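Local coordinates for protein B-agarase (Agarivorans gilvus, PDB 5Z6P) that probably hydrolyses agarose, acting as a beta-agarase of glycoside hydrolase family 50, at residues 597-602 / 631-636; 504-509 / 613-618; 589-594 / 627-632; 635-640 / 660-665; 470-475 / 508-513. One frame throughout, in Å; residues are numbered along the deposited sequence.

How the contacts relate
All five contacts lie in the part of the chain that probably forms a family 50 (beta/alpha)8 barrel. Contacts 1 and 3 join the same two helices, 581-609 and 627-634, and their centres are about 9 Å apart. Contacts 2 and 4 join strand neighbours on the inner side of these helices, with centres about 11 Å apart. Segment 508-513 of contact 5 continues from strand 501-506 and shares N508 and E509 with contact 2. Contact 1 touches the other four. Y598 OH lies 2.5 Å from D507 OD2 of contact 2, a probable hydrogen bond. A salt bridge from K635 NZ to E592 OE2, 3.0 Å long, joins contacts 1 and 4 to contact 3. Contacts 4 and 5 stay apart, with nearest atoms about 9 Å from each other.

Contact 1 of 5, residues 597-602 / 631-636; sequences EYFRVV and RAAAKH
F599 and H636 bring helix 581-609 against residues 632-636 at the C-terminal end of helix 627-634. Two CH-pi contacts carry the junction. A633 CA sits over one face of the F599 ring, 3.8 Å from its centroid and 17° off the normal. R600 CB sits over a face of the H636 imidazole, 3.8 Å from its centroid. H636 thus lies flat against the backbone and CB of R600. Apolar packing fills in the rest. F599 CZ lies 3.7 Å from A633 CB, and F599 CD2 is 4.0 Å from A632 CB. F599 CG stands beside its own backbone N (chi1 -70°), which lays the ring over A633, with A632 beside it. Its opposite face carries Y598 CD2. The polar part stays on one helix. R600 grips E597 side-on, with NE 3.0 Å from OE1 and NH2 3.0 Å from OE2. Both oxygens lie near the guanidinium plane. The guanidinium is turned to E597 and away from the imidazole, while CB and CG stay on it. No hydrogen bond crosses between the segments. The contact is consistent with neighbouring outer helices of the probable (beta/alpha)8 barrel: strand 614-615 lies between these two in the chain.

Contact 2 of 5, residues 504-509 / 613-618; sequences IFIDNE and HLYLGC
F505 and L616 both turn CG beside their own backbone N (chi1 -63° and -53°), and L616 CD1 comes over the centre of the phenyl face, 4.0 Å from the ring centroid. L616 CB also touches the ring, 3.7 Å from F505 CD1. Y615 takes the other course, with CG anti to its backbone N (chi1 169°). The edge of its ring then comes to I504 O, and CE1 rests 4.1 Å from I506 CG1. The backbones run parallel. I504 N donates to L614 O at 2.9 Å, and L616 N donates to I504 O at 3.0 Å. I506 N then donates to G617 O, also at 3.0 Å, one residue further than a regular ladder would give. G617 has positive phi at this shift. A weak bond from E509 N to C618 O follows. Outside the pair, E509 OE2 is held by the side-chain amide of N643. The shift leaves I506 O beside G617 O, two acceptors without a proton between them. C618 CA-H points at I506 O and probably eases that repulsion. So does a single water, which gives a proton to I506 O at 2.7 Å. The same water is hydrogen-bonded to Y615 OH at 2.9 Å, so it serves both the strained carbonyl and the tyrosine hydroxyl.

Contact 3 of 5, residues 589-594 / 627-632; sequences LLLEAF and PEVVRA
E592 reaches across from helix 581-609 to helix 627-634 at the level of E628. Its CG stands anti to the backbone N (chi1 173°), and the chain stays extended beyond it. CB meets E628 CB at 4.1 Å. CG lies 3.9 Å from E628 O, over the backbone of the facing helix. The carboxylate then arrives beside the R631 guanidinium. A salt bridge is likely there, but OE1 and NH1 are modelled too close, so its detail is doubtful. OE2 accepts a proton from a water at 2.6 Å. E592 O faces A632 CB at 3.9 Å. On the buried side, L591 CD2 packs on E628 CB at 3.7 Å, and L591 CG lies 4.0 Å from V629 CG1. E628 bends its carboxylate away, where H521 and Y522 hold its two oxygens. The segment axes approach to 8.1 Å and cross at -33°, with both chains running the same way. L591, V629 and A632 with the stem of buried E628 lie on one side, and the E592/R631 pair lies toward solvent. Two roughly parallel helices joined in this way are consistent with successive helices of the probable (beta/alpha)8 barrel.

Contact 4 of 5, residues 635-640 / 660-665; sequences KHVDVV and IDMPSI
V640 pairs in parallel with S664: V640 N donates to P663 O at 3.0 Å, and I665 N donates to V640 O at 2.8 Å.

The side chains pack around this short ladder. M662 is bent at chi2 (-72°) and chi3 (-76°), which curls its methyl back toward the opposite chain. CE ends 3.3 Å from V637 O and 4.0 Å from V637 CG2. The CB of M662 meets V640 CG2 at 3.9 Å, the two side chains crossing at about a right angle. P663 follows with its ring, whose CG sits 3.3 Å from D638 O. V639 has chi1 179°, which sets its CG1 against P663 O and 3.7 Å from I665 CG2. V639 CA-H also points at P663 O. S664 CA lies 3.1 Å from V640 O, so V640 O is met by two residues of the facing strand, I665 through its N-H and S664 through its CA-H.

D638 turns its side chain away from M662 and P663. Its OD2 accepts the backbone N-H of Y615, on strand 614-615, and also pairs with K607 of helix 581-609. On the far side, S664 bonds through its backbone to Y708 and V710. The ladder is therefore the start of two adjacent parallel strands, 640-643 and 664-668. A short helix, 657-660, lies between them in the chain. Two adjacent parallel strands joined through a helical link fit a (beta/alpha)8 barrel wall, as is probable for this family, near the ends where the strands begin.

Contact 5 of 5, residues 470-475 / 508-513; sequences AALPDP and NEKSWG
L472 lies over the indole of W512, and the two side chains meet at a slant. CD2 carries the contact: it is 3.7 Å from the centroid of the six-membered ring and 19° off the normal. Its nearest ring atom is W512 CE3, at 3.5 Å. The other branch, CD1, turns to the backbone and stops 3.5 Å from S511 O. K510 CB shares the indole face with L472 CD2, so the lysine stem and the leucine methyl lie side by side on it. The lysine chain runs extended beyond CG and bends at chi4 (-58°). Its CE and NZ come to P473 CD, with NZ 4.0 Å away. Further along, A470 CB packs on S511 OG at 3.6 Å. S511 is the centre of an inverse gamma turn, closed by a weak bond from W512 N to K510 O. W512 follows the turn, and its indole faces L472. No direct hydrogen bond crosses; two waters bridge the polar atoms. One gives a proton to A471 O at 2.9 Å and accepts from K510 NZ at 2.8 Å. The other links A470 O with S511 N. The indole is also packed against helix 581-609, edge-to-face with Y598 and beside F599. Strand 472-473 pairs with strand 461-462, so the contact joins this two-stranded antiparallel pair to the loop that follows strand 501-506.

Contact 1 of 5, residues 597-602 / 631-636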
# COMPACT_ATOMS: atom_id res chain seq x y z
N GLU A 597 19.16 2.40 17.16
CA GLU A 597 20.19 3.31 16.68
C GLU A 597 19.79 4.01 15.38
O GLU A 597 20.13 5.15 15.19
CB GLU A 597 21.52 2.59 16.47
CG GLU A 597 22.70 3.51 16.15
CD GLU A 597 23.17 4.37 17.35
OE1 GLU A 597 22.59 4.28 18.45
OE2 GLU A 597 24.12 5.15 17.18
N TYR A 598 19.09 3.32 14.47
CA TYR A 598 18.56 4.02 13.30
C TYR A 598 17.68 5.20 13.76
O TYR A 598 17.86 6.33 13.34
CB TYR A 598 17.76 3.07 12.39
CG TYR A 598 16.91 3.80 11.34
CD1 TYR A 598 17.43 4.15 10.10
CD2 TYR A 598 15.58 4.11 11.60
CE1 TYR A 598 16.63 4.83 9.14
CE2 TYR A 598 14.78 4.77 10.68
CZ TYR A 598 15.31 5.13 9.45
OH TYR A 598 14.49 5.79 8.56
N PHE A 599 16.73 4.92 14.64
CA PHE A 599 15.80 5.96 15.04
C PHE A 599 16.48 7.05 15.85
O PHE A 599 16.10 8.21 15.74
CB PHE A 599 14.62 5.35 15.80
CG PHE A 599 13.69 4.52 14.93
CD1 PHE A 599 12.93 5.12 13.95
CD2 PHE A 599 13.59 3.15 15.10
CE1 PHE A 599 12.07 4.37 13.14
CE2 PHE A 599 12.76 2.39 14.29
CZ PHE A 599 11.99 3.02 13.30
N ARG A 600 17.51 6.68 16.63
CA ARG A 600 18.26 7.66 17.43
C ARG A 600 19.01 8.63 16.54
O ARG A 600 18.97 9.85 16.76
CB ARG A 600 19.26 6.95 18.40
CG ARG A 600 19.96 7.90 19.40
CD ARG A 600 20.99 7.17 20.35
NE ARG A 600 22.26 6.99 19.65
CZ ARG A 600 23.27 7.85 19.67
NH1 ARG A 600 23.20 8.97 20.38
NH2 ARG A 600 24.36 7.60 18.97
N VAL A 601 19.69 8.10 15.52
CA VAL A 601 20.51 8.95 14.66
C VAL A 601 19.62 9.91 13.86
O VAL A 601 19.88 11.11 13.81
CB VAL A 601 21.41 8.13 13.70
CG1 VAL A 601 22.06 9.03 12.70
CG2 VAL A 601 22.48 7.35 14.50
N VAL A 602 18.55 9.38 13.27
CA VAL A 602 17.62 10.21 12.52
C VAL A 602 17.01 11.29 13.42
O VAL A 602 17.00 12.44 13.06
CB VAL A 602 16.49 9.40 11.86
CG1 VAL A 602 15.45 10.35 11.22
CG2 VAL A 602 17.04 8.42 10.82
N ARG A 631 9.03 -0.92 19.40
CA ARG A 631 9.61 -0.42 20.65
C ARG A 631 10.81 0.49 20.36
O ARG A 631 10.99 1.51 21.00
CB ARG A 631 10.00 -1.58 21.58
CG ARG A 631 8.80 -2.24 22.24
CD ARG A 631 9.17 -3.19 23.39
NE ARG A 631 9.27 -4.57 22.94
CZ ARG A 631 10.42 -5.16 22.74
NH1 ARG A 631 11.50 -4.46 22.97
NH2 ARG A 631 10.51 -6.41 22.31
N ALA A 632 11.59 0.17 19.34
CA ALA A 632 12.74 1.02 19.01
C ALA A 632 12.26 2.40 18.55
O ALA A 632 12.84 3.43 18.90
CB ALA A 632 13.60 0.37 17.96
N ALA A 633 11.20 2.41 17.76
CA ALA A 633 10.71 3.67 17.23
C ALA A 633 10.17 4.50 18.37
O ALA A 633 10.46 5.68 18.48
CB ALA A 633 9.63 3.44 16.18
N ALA A 634 9.40 3.86 19.23
CA ALA A 634 8.78 4.52 20.36
C ALA A 634 9.80 5.28 21.26
O ALA A 634 9.42 6.24 21.90
CB ALA A 634 7.99 3.49 21.19
N LYS A 635 11.08 4.89 21.24
CA LYS A 635 12.11 5.54 22.06
C LYS A 635 12.46 6.93 21.55
O LYS A 635 12.95 7.76 22.30
CB LYS A 635 13.41 4.72 22.10
CG LYS A 635 13.26 3.30 22.59
CD LYS A 635 14.59 2.55 22.63
CE LYS A 635 14.37 1.11 23.03
NZ LYS A 635 15.61 0.31 22.86
N HIS A 636 12.24 7.16 20.26
CA HIS A 636 12.82 8.33 19.63
C HIS A 636 11.85 9.17 18.77
O HIS A 636 12.03 10.37 18.67
CB HIS A 636 14.04 7.91 18.78
CG HIS A 636 15.13 7.26 19.58
ND1 HIS A 636 15.96 7.97 20.42
CD2 HIS A 636 15.51 5.97 19.69
CE1 HIS A 636 16.79 7.14 21.02
NE2 HIS A 636 16.55 5.92 20.59

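Contact 2 of 5, residues 504-509 / 613-618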
# COMPACT_ATOMS: atom_id res chain seq x y z
N ILE A 504 7.54 15.60 9.90
CA ILE A 504 8.43 15.08 8.88
C ILE A 504 8.53 13.57 8.93
O ILE A 504 8.91 13.01 9.95
CB ILE A 504 9.84 15.67 9.04
CG1 ILE A 504 9.76 17.21 9.13
CG2 ILE A 504 10.75 15.19 7.90
CD1 ILE A 504 10.90 17.82 9.88
N PHE A 505 8.15 12.91 7.84
CA PHE A 505 8.38 11.48 7.70
C PHE A 505 9.78 11.29 7.15
O PHE A 505 10.17 12.01 6.24
CB PHE A 505 7.38 10.79 6.74
CG PHE A 505 5.95 10.85 7.16
CD1 PHE A 505 5.46 9.99 8.12
CD2 PHE A 505 5.08 11.72 6.54
CE1 PHE A 505 4.12 10.03 8.49
CE2 PHE A 505 3.74 11.76 6.91
CZ PHE A 505 3.28 10.92 7.89
N ILE A 506 10.51 10.33 7.68
CA ILE A 506 11.79 9.96 7.08
C ILE A 506 11.75 8.51 6.65
O ILE A 506 11.43 7.64 7.44
CB ILE A 506 12.98 10.17 8.03
CG1 ILE A 506 13.15 11.65 8.38
CG2 ILE A 506 14.27 9.64 7.39
CD1 ILE A 506 13.51 12.53 7.21
N ASP A 507 12.05 8.28 5.38
CA ASP A 507 12.05 6.95 4.79
C ASP A 507 10.64 6.37 4.78
O ASP A 507 9.70 7.04 5.18
CB ASP A 507 13.03 6.02 5.54
CG ASP A 507 14.49 6.42 5.31
OD1 ASP A 507 14.81 6.83 4.19
OD2 ASP A 507 15.30 6.33 6.25
N ASN A 508 10.51 5.12 4.34
CA ASN A 508 9.21 4.54 4.07
C ASN A 508 9.31 3.03 3.87
O ASN A 508 10.13 2.56 3.08
CB ASN A 508 8.57 5.20 2.84
CG ASN A 508 7.19 4.65 2.50
OD1 ASN A 508 6.22 4.88 3.20
ND2 ASN A 508 7.11 3.95 1.38
N GLU A 509 8.47 2.29 4.60
CA GLU A 509 8.31 0.85 4.47
C GLU A 509 9.61 0.06 4.30
O GLU A 509 9.79 -0.65 3.30
CB GLU A 509 7.34 0.56 3.29
CG GLU A 509 5.90 1.07 3.50
CD GLU A 509 4.89 0.54 2.47
OE1 GLU A 509 5.32 -0.01 1.44
OE2 GLU A 509 3.68 0.66 2.70
N HIS A 613 10.00 20.68 15.14
CA HIS A 613 9.07 19.96 14.28
C HIS A 613 9.01 18.49 14.62
O HIS A 613 10.03 17.87 14.93
CB HIS A 613 9.46 20.14 12.81
CG HIS A 613 9.15 21.49 12.25
ND1 HIS A 613 9.98 22.57 12.41
CD2 HIS A 613 8.10 21.92 11.52
CE1 HIS A 613 9.46 23.62 11.80
NE2 HIS A 613 8.32 23.25 11.25
N LEU A 614 7.81 17.93 14.54
CA LEU A 614 7.56 16.54 14.86
C LEU A 614 8.27 15.58 13.91
O LEU A 614 8.26 15.75 12.69
CB LEU A 614 6.05 16.27 14.84
CG LEU A 614 5.25 17.02 15.92
CD1 LEU A 614 3.76 16.73 15.80
CD2 LEU A 614 5.73 16.68 17.31
N TYR A 615 8.90 14.58 14.50
CA TYR A 615 9.49 13.50 13.74
C TYR A 615 8.51 12.32 13.77
O TYR A 615 8.19 11.79 14.83
CB TYR A 615 10.86 13.13 14.32
CG TYR A 615 11.46 11.85 13.80
CD1 TYR A 615 11.28 11.45 12.48
CD2 TYR A 615 12.22 11.03 14.63
CE1 TYR A 615 11.84 10.26 12.01
CE2 TYR A 615 12.77 9.87 14.18
CZ TYR A 615 12.58 9.48 12.87
OH TYR A 615 13.15 8.30 12.45
N LEU A 616 8.03 11.94 12.59
CA LEU A 616 6.88 11.05 12.49
C LEU A 616 7.24 9.62 12.12
O LEU A 616 6.36 8.84 11.83
CB LEU A 616 5.89 11.60 11.47
CG LEU A 616 5.45 13.05 11.70
CD1 LEU A 616 4.66 13.53 10.52
CD2 LEU A 616 4.65 13.24 12.98
N GLY A 617 8.52 9.28 12.14
CA GLY A 617 8.89 7.89 11.94
C GLY A 617 9.11 7.45 10.50
O GLY A 617 9.41 8.26 9.63
N CYS A 618 8.97 6.15 10.26
CA CYS A 618 9.39 5.55 9.00
C CYS A 618 8.31 4.77 8.27
O CYS A 618 8.62 4.01 7.34
CB CYS A 618 10.58 4.62 9.23
SG CYS A 618 10.20 3.25 10.32
O HOH W 1 12.50 7.17 9.82

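Contact 3 of 5, residues 589-594 / 627-632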
# COMPACT_ATOMS: atom_id res chain seq x y z
N LEU A 589 16.75 -9.04 21.04
CA LEU A 589 17.63 -8.01 21.59
C LEU A 589 18.43 -7.32 20.48
O LEU A 589 18.55 -6.10 20.45
CB LEU A 589 18.61 -8.62 22.60
CG LEU A 589 18.06 -9.22 23.90
CD1 LEU A 589 19.19 -9.88 24.68
CD2 LEU A 589 17.37 -8.16 24.74
N LEU A 590 18.99 -8.12 19.58
CA LEU A 590 19.82 -7.63 18.49
C LEU A 590 19.01 -6.73 17.55
O LEU A 590 19.45 -5.65 17.23
CB LEU A 590 20.45 -8.79 17.72
CG LEU A 590 21.38 -9.70 18.53
CD1 LEU A 590 21.88 -10.89 17.71
CD2 LEU A 590 22.56 -8.93 19.10
N LEU A 591 17.82 -7.19 17.14
CA LEU A 591 16.97 -6.42 16.22
C LEU A 591 16.59 -5.07 16.83
O LEU A 591 16.73 -4.02 16.20
CB LEU A 591 15.71 -7.23 15.84
CG LEU A 591 14.70 -6.61 14.89
CD1 LEU A 591 15.33 -6.27 13.55
CD2 LEU A 591 13.50 -7.54 14.71
N GLU A 592 16.14 -5.10 18.08
CA GLU A 592 15.76 -3.87 18.74
C GLU A 592 16.95 -2.92 18.90
O GLU A 592 16.79 -1.73 18.70
CB GLU A 592 15.13 -4.13 20.12
CG GLU A 592 14.88 -2.85 20.89
CD GLU A 592 13.92 -3.00 22.05
OE1 GLU A 592 13.33 -4.07 22.18
OE2 GLU A 592 13.75 -2.04 22.82
N ALA A 593 18.13 -3.44 19.25
CA ALA A 593 19.31 -2.56 19.38
C ALA A 593 19.66 -1.91 18.03
O ALA A 593 19.96 -0.74 17.95
CB ALA A 593 20.53 -3.32 19.93
N PHE A 594 19.63 -2.71 16.97
CA PHE A 594 19.87 -2.20 15.63
C PHE A 594 18.90 -1.06 15.27
O PHE A 594 19.33 0.03 14.94
CB PHE A 594 19.76 -3.34 14.60
CG PHE A 594 19.59 -2.86 13.17
CD1 PHE A 594 20.63 -2.24 12.50
CD2 PHE A 594 18.40 -3.07 12.50
CE1 PHE A 594 20.48 -1.82 11.19
CE2 PHE A 594 18.23 -2.65 11.20
CZ PHE A 594 19.27 -2.01 10.54
N PRO A 627 7.36 -6.30 17.16
CA PRO A 627 7.44 -5.61 18.46
C PRO A 627 8.78 -4.93 18.67
O PRO A 627 8.85 -3.81 19.15
CB PRO A 627 7.22 -6.73 19.48
CG PRO A 627 6.41 -7.74 18.74
CD PRO A 627 6.90 -7.69 17.31
N GLU A 628 9.85 -5.59 18.24
CA GLU A 628 11.19 -5.03 18.40
C GLU A 628 11.38 -3.65 17.75
O GLU A 628 11.85 -2.73 18.40
CB GLU A 628 12.22 -6.02 17.87
CG GLU A 628 12.31 -7.30 18.70
CD GLU A 628 11.26 -8.34 18.34
OE1 GLU A 628 10.45 -8.11 17.41
OE2 GLU A 628 11.26 -9.41 18.99
N VAL A 629 11.00 -3.50 16.47
CA VAL A 629 11.26 -2.23 15.80
C VAL A 629 10.22 -1.17 16.19
O VAL A 629 10.50 0.02 16.15
CB VAL A 629 11.35 -2.41 14.24
CG1 VAL A 629 12.50 -3.37 13.87
CG2 VAL A 629 10.03 -2.88 13.64
N VAL A 630 9.04 -1.59 16.62
CA VAL A 630 8.08 -0.63 17.16
C VAL A 630 8.57 -0.06 18.50
O VAL A 630 8.56 1.14 18.70
CB VAL A 630 6.66 -1.25 17.34
CG1 VAL A 630 5.76 -0.31 18.14
CG2 VAL A 630 6.02 -1.57 15.97
N ARG A 631 9.03 -0.92 19.40
CA ARG A 631 9.61 -0.42 20.65
C ARG A 631 10.81 0.49 20.36
O ARG A 631 10.99 1.51 21.00
CB ARG A 631 10.00 -1.58 21.58
CG ARG A 631 8.80 -2.24 22.24
CD ARG A 631 9.17 -3.19 23.39
NE ARG A 631 9.27 -4.57 22.94
CZ ARG A 631 10.42 -5.16 22.74
NH1 ARG A 631 11.50 -4.46 22.97
NH2 ARG A 631 10.51 -6.41 22.31
N ALA A 632 11.59 0.17 19.34
CA ALA A 632 12.74 1.02 19.01
C ALA A 632 12.26 2.40 18.55
O ALA A 632 12.84 3.43 18.90
CB ALA A 632 13.60 0.37 17.96
O HOH W 2 12.52 -2.28 25.09
O HOH W 3 13.89 -6.73 21.99

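Contact 4 of 5, residues 635-640 / 660-665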
# COMPACT_ATOMS: atom_id res chain seq x y z
N LYS A 635 11.08 4.89 21.24
CA LYS A 635 12.11 5.54 22.06
C LYS A 635 12.46 6.93 21.55
O LYS A 635 12.95 7.76 22.30
CB LYS A 635 13.41 4.72 22.10
CG LYS A 635 13.26 3.30 22.59
CD LYS A 635 14.59 2.55 22.63
CE LYS A 635 14.37 1.11 23.03
NZ LYS A 635 15.61 0.31 22.86
N HIS A 636 12.24 7.16 20.26
CA HIS A 636 12.82 8.33 19.63
C HIS A 636 11.85 9.17 18.77
O HIS A 636 12.03 10.37 18.67
CB HIS A 636 14.04 7.91 18.78
CG HIS A 636 15.13 7.26 19.58
ND1 HIS A 636 15.96 7.97 20.42
CD2 HIS A 636 15.51 5.97 19.69
CE1 HIS A 636 16.79 7.14 21.02
NE2 HIS A 636 16.55 5.92 20.59
N VAL A 637 10.84 8.57 18.15
CA VAL A 637 9.94 9.36 17.33
C VAL A 637 8.97 10.16 18.19
O VAL A 637 8.77 9.87 19.36
CB VAL A 637 9.15 8.50 16.32
CG1 VAL A 637 10.11 7.64 15.49
CG2 VAL A 637 8.12 7.66 17.03
N ASP A 638 8.38 11.19 17.59
CA ASP A 638 7.33 11.92 18.25
C ASP A 638 5.97 11.24 18.00
O ASP A 638 5.11 11.19 18.89
CB ASP A 638 7.34 13.36 17.76
CG ASP A 638 8.61 14.11 18.16
OD1 ASP A 638 8.96 14.11 19.35
OD2 ASP A 638 9.24 14.69 17.28
N VAL A 639 5.80 10.72 16.79
CA VAL A 639 4.60 10.00 16.40
C VAL A 639 5.03 8.76 15.67
O VAL A 639 5.90 8.83 14.80
CB VAL A 639 3.67 10.83 15.49
CG1 VAL A 639 2.44 10.01 15.09
CG2 VAL A 639 3.27 12.12 16.13
N VAL A 640 4.43 7.62 15.99
CA VAL A 640 4.73 6.40 15.26
C VAL A 640 3.79 6.30 14.05
O VAL A 640 2.57 6.49 14.18
CB VAL A 640 4.59 5.13 16.14
CG1 VAL A 640 5.06 3.91 15.38
CG2 VAL A 640 5.41 5.27 17.44
N ILE A 660 2.48 0.32 24.08
CA ILE A 660 3.41 1.28 23.49
C ILE A 660 3.05 2.68 23.96
O ILE A 660 3.93 3.47 24.31
CB ILE A 660 3.40 1.21 21.94
CG1 ILE A 660 3.77 -0.19 21.45
CG2 ILE A 660 4.27 2.28 21.34
CD1 ILE A 660 5.14 -0.67 21.87
N ASP A 661 1.75 2.96 23.96
CA ASP A 661 1.19 4.23 24.41
C ASP A 661 1.88 5.44 23.79
O ASP A 661 2.32 6.36 24.48
CB ASP A 661 1.22 4.33 25.95
CG ASP A 661 0.53 5.59 26.48
OD1 ASP A 661 -0.37 6.11 25.79
OD2 ASP A 661 0.91 6.09 27.55
N MET A 662 1.97 5.41 22.46
CA MET A 662 2.49 6.53 21.68
C MET A 662 1.37 7.08 20.79
O MET A 662 0.53 6.31 20.32
CB MET A 662 3.69 6.08 20.80
CG MET A 662 4.99 5.87 21.58
SD MET A 662 5.70 7.41 22.13
CE MET A 662 6.39 8.02 20.60
N PRO A 663 1.36 8.40 20.54
CA PRO A 663 0.49 8.89 19.48
C PRO A 663 0.92 8.28 18.15
O PRO A 663 2.13 8.13 17.90
CB PRO A 663 0.72 10.39 19.49
CG PRO A 663 2.09 10.55 20.04
CD PRO A 663 2.29 9.44 21.01
N SER A 664 -0.06 7.89 17.34
CA SER A 664 0.19 7.14 16.12
C SER A 664 -0.51 7.80 14.94
O SER A 664 -1.48 8.55 15.12
CB SER A 664 -0.28 5.69 16.27
OG SER A 664 0.27 5.09 17.44
N ILE A 665 -0.02 7.52 13.73
CA ILE A 665 -0.66 8.06 12.52
C ILE A 665 -0.67 7.04 11.37
O ILE A 665 0.31 6.31 11.15
CB ILE A 665 0.02 9.39 12.09
CG1 ILE A 665 -0.84 10.15 11.08
CG2 ILE A 665 1.46 9.15 11.61
CD1 ILE A 665 -0.41 11.60 10.89

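Contact 5 of 5, residues 470-475 / 508-513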
# COMPACT_ATOMS: atom_id res chain seq x y z
N ALA A 470 16.48 -5.45 -0.62
CA ALA A 470 15.86 -4.41 0.19
C ALA A 470 16.66 -4.25 1.47
O ALA A 470 16.16 -4.50 2.56
CB ALA A 470 14.42 -4.75 0.48
N ALA A 471 17.91 -3.84 1.33
CA ALA A 471 18.80 -3.67 2.46
C ALA A 471 18.48 -2.40 3.24
O ALA A 471 17.93 -1.45 2.71
CB ALA A 471 20.23 -3.66 1.98
N LEU A 472 18.83 -2.40 4.52
CA LEU A 472 18.60 -1.26 5.40
C LEU A 472 19.94 -0.61 5.73
O LEU A 472 20.98 -1.24 5.62
CB LEU A 472 17.88 -1.70 6.69
CG LEU A 472 16.44 -2.20 6.59
CD1 LEU A 472 16.37 -3.64 6.20
CD2 LEU A 472 15.73 -1.98 7.91
N PRO A 473 19.91 0.65 6.14
CA PRO A 473 21.22 1.23 6.45
C PRO A 473 21.83 0.65 7.73
O PRO A 473 21.10 0.18 8.59
CB PRO A 473 20.91 2.72 6.60
CG PRO A 473 19.46 2.78 6.91
CD PRO A 473 18.83 1.65 6.17
N ASP A 474 23.16 0.65 7.82
CA ASP A 474 23.86 0.34 9.07
C ASP A 474 24.06 1.66 9.80
O ASP A 474 24.93 2.42 9.43
CB ASP A 474 25.20 -0.35 8.78
CG ASP A 474 25.87 -0.91 10.03
OD1 ASP A 474 25.68 -0.35 11.12
OD2 ASP A 474 26.58 -1.92 9.92
N PRO A 475 23.25 1.93 10.84
CA PRO A 475 23.31 3.22 11.53
C PRO A 475 24.56 3.40 12.37
O PRO A 475 24.73 4.47 12.91
CB PRO A 475 22.06 3.18 12.44
CG PRO A 475 21.82 1.79 12.70
CD PRO A 475 22.30 1.01 11.47
N ASN A 508 10.51 5.12 4.34
CA ASN A 508 9.21 4.54 4.07
C ASN A 508 9.31 3.03 3.87
O ASN A 508 10.13 2.56 3.08
CB ASN A 508 8.57 5.20 2.84
CG ASN A 508 7.19 4.65 2.50
OD1 ASN A 508 6.22 4.88 3.20
ND2 ASN A 508 7.11 3.95 1.38
N GLU A 509 8.47 2.29 4.60
CA GLU A 509 8.31 0.85 4.47
C GLU A 509 9.61 0.06 4.30
O GLU A 509 9.79 -0.65 3.30
CB GLU A 509 7.34 0.56 3.29
CG GLU A 509 5.90 1.07 3.50
CD GLU A 509 4.89 0.54 2.47
OE1 GLU A 509 5.32 -0.01 1.44
OE2 GLU A 509 3.68 0.66 2.70
N LYS A 510 10.52 0.17 5.27
CA LYS A 510 11.72 -0.67 5.23
C LYS A 510 11.37 -2.12 5.59
O LYS A 510 10.37 -2.38 6.26
CB LYS A 510 12.80 -0.11 6.16
CG LYS A 510 13.34 1.24 5.75
CD LYS A 510 14.55 1.66 6.59
CE LYS A 510 15.06 3.05 6.20
NZ LYS A 510 15.45 3.14 4.75
N SER A 511 12.20 -3.07 5.15
CA SER A 511 11.99 -4.48 5.47
C SER A 511 12.53 -4.87 6.86
O SER A 511 13.54 -5.57 6.96
CB SER A 511 12.64 -5.36 4.39
OG SER A 511 12.00 -5.19 3.14
N TRP A 512 11.87 -4.42 7.92
CA TRP A 512 12.41 -4.57 9.29
C TRP A 512 12.33 -6.01 9.79
O TRP A 512 12.94 -6.36 10.80
CB TRP A 512 11.66 -3.67 10.28
CG TRP A 512 11.84 -2.21 10.11
CD1 TRP A 512 10.94 -1.32 9.56
CD2 TRP A 512 12.99 -1.44 10.48
NE1 TRP A 512 11.46 -0.05 9.61
CE2 TRP A 512 12.71 -0.10 10.15
CE3 TRP A 512 14.23 -1.77 11.06
CZ2 TRP A 512 13.63 0.93 10.40
CZ3 TRP A 512 15.13 -0.75 11.30
CH2 TRP A 512 14.83 0.58 10.98
N GLY A 513 11.54 -6.82 9.09
CA GLY A 513 11.28 -8.18 9.51
C GLY A 513 9.79 -8.48 9.49
O GLY A 513 8.98 -7.77 10.09
O HOH W 4 14.31 -1.94 3.39
O HOH W 5 16.27 0.74 3.53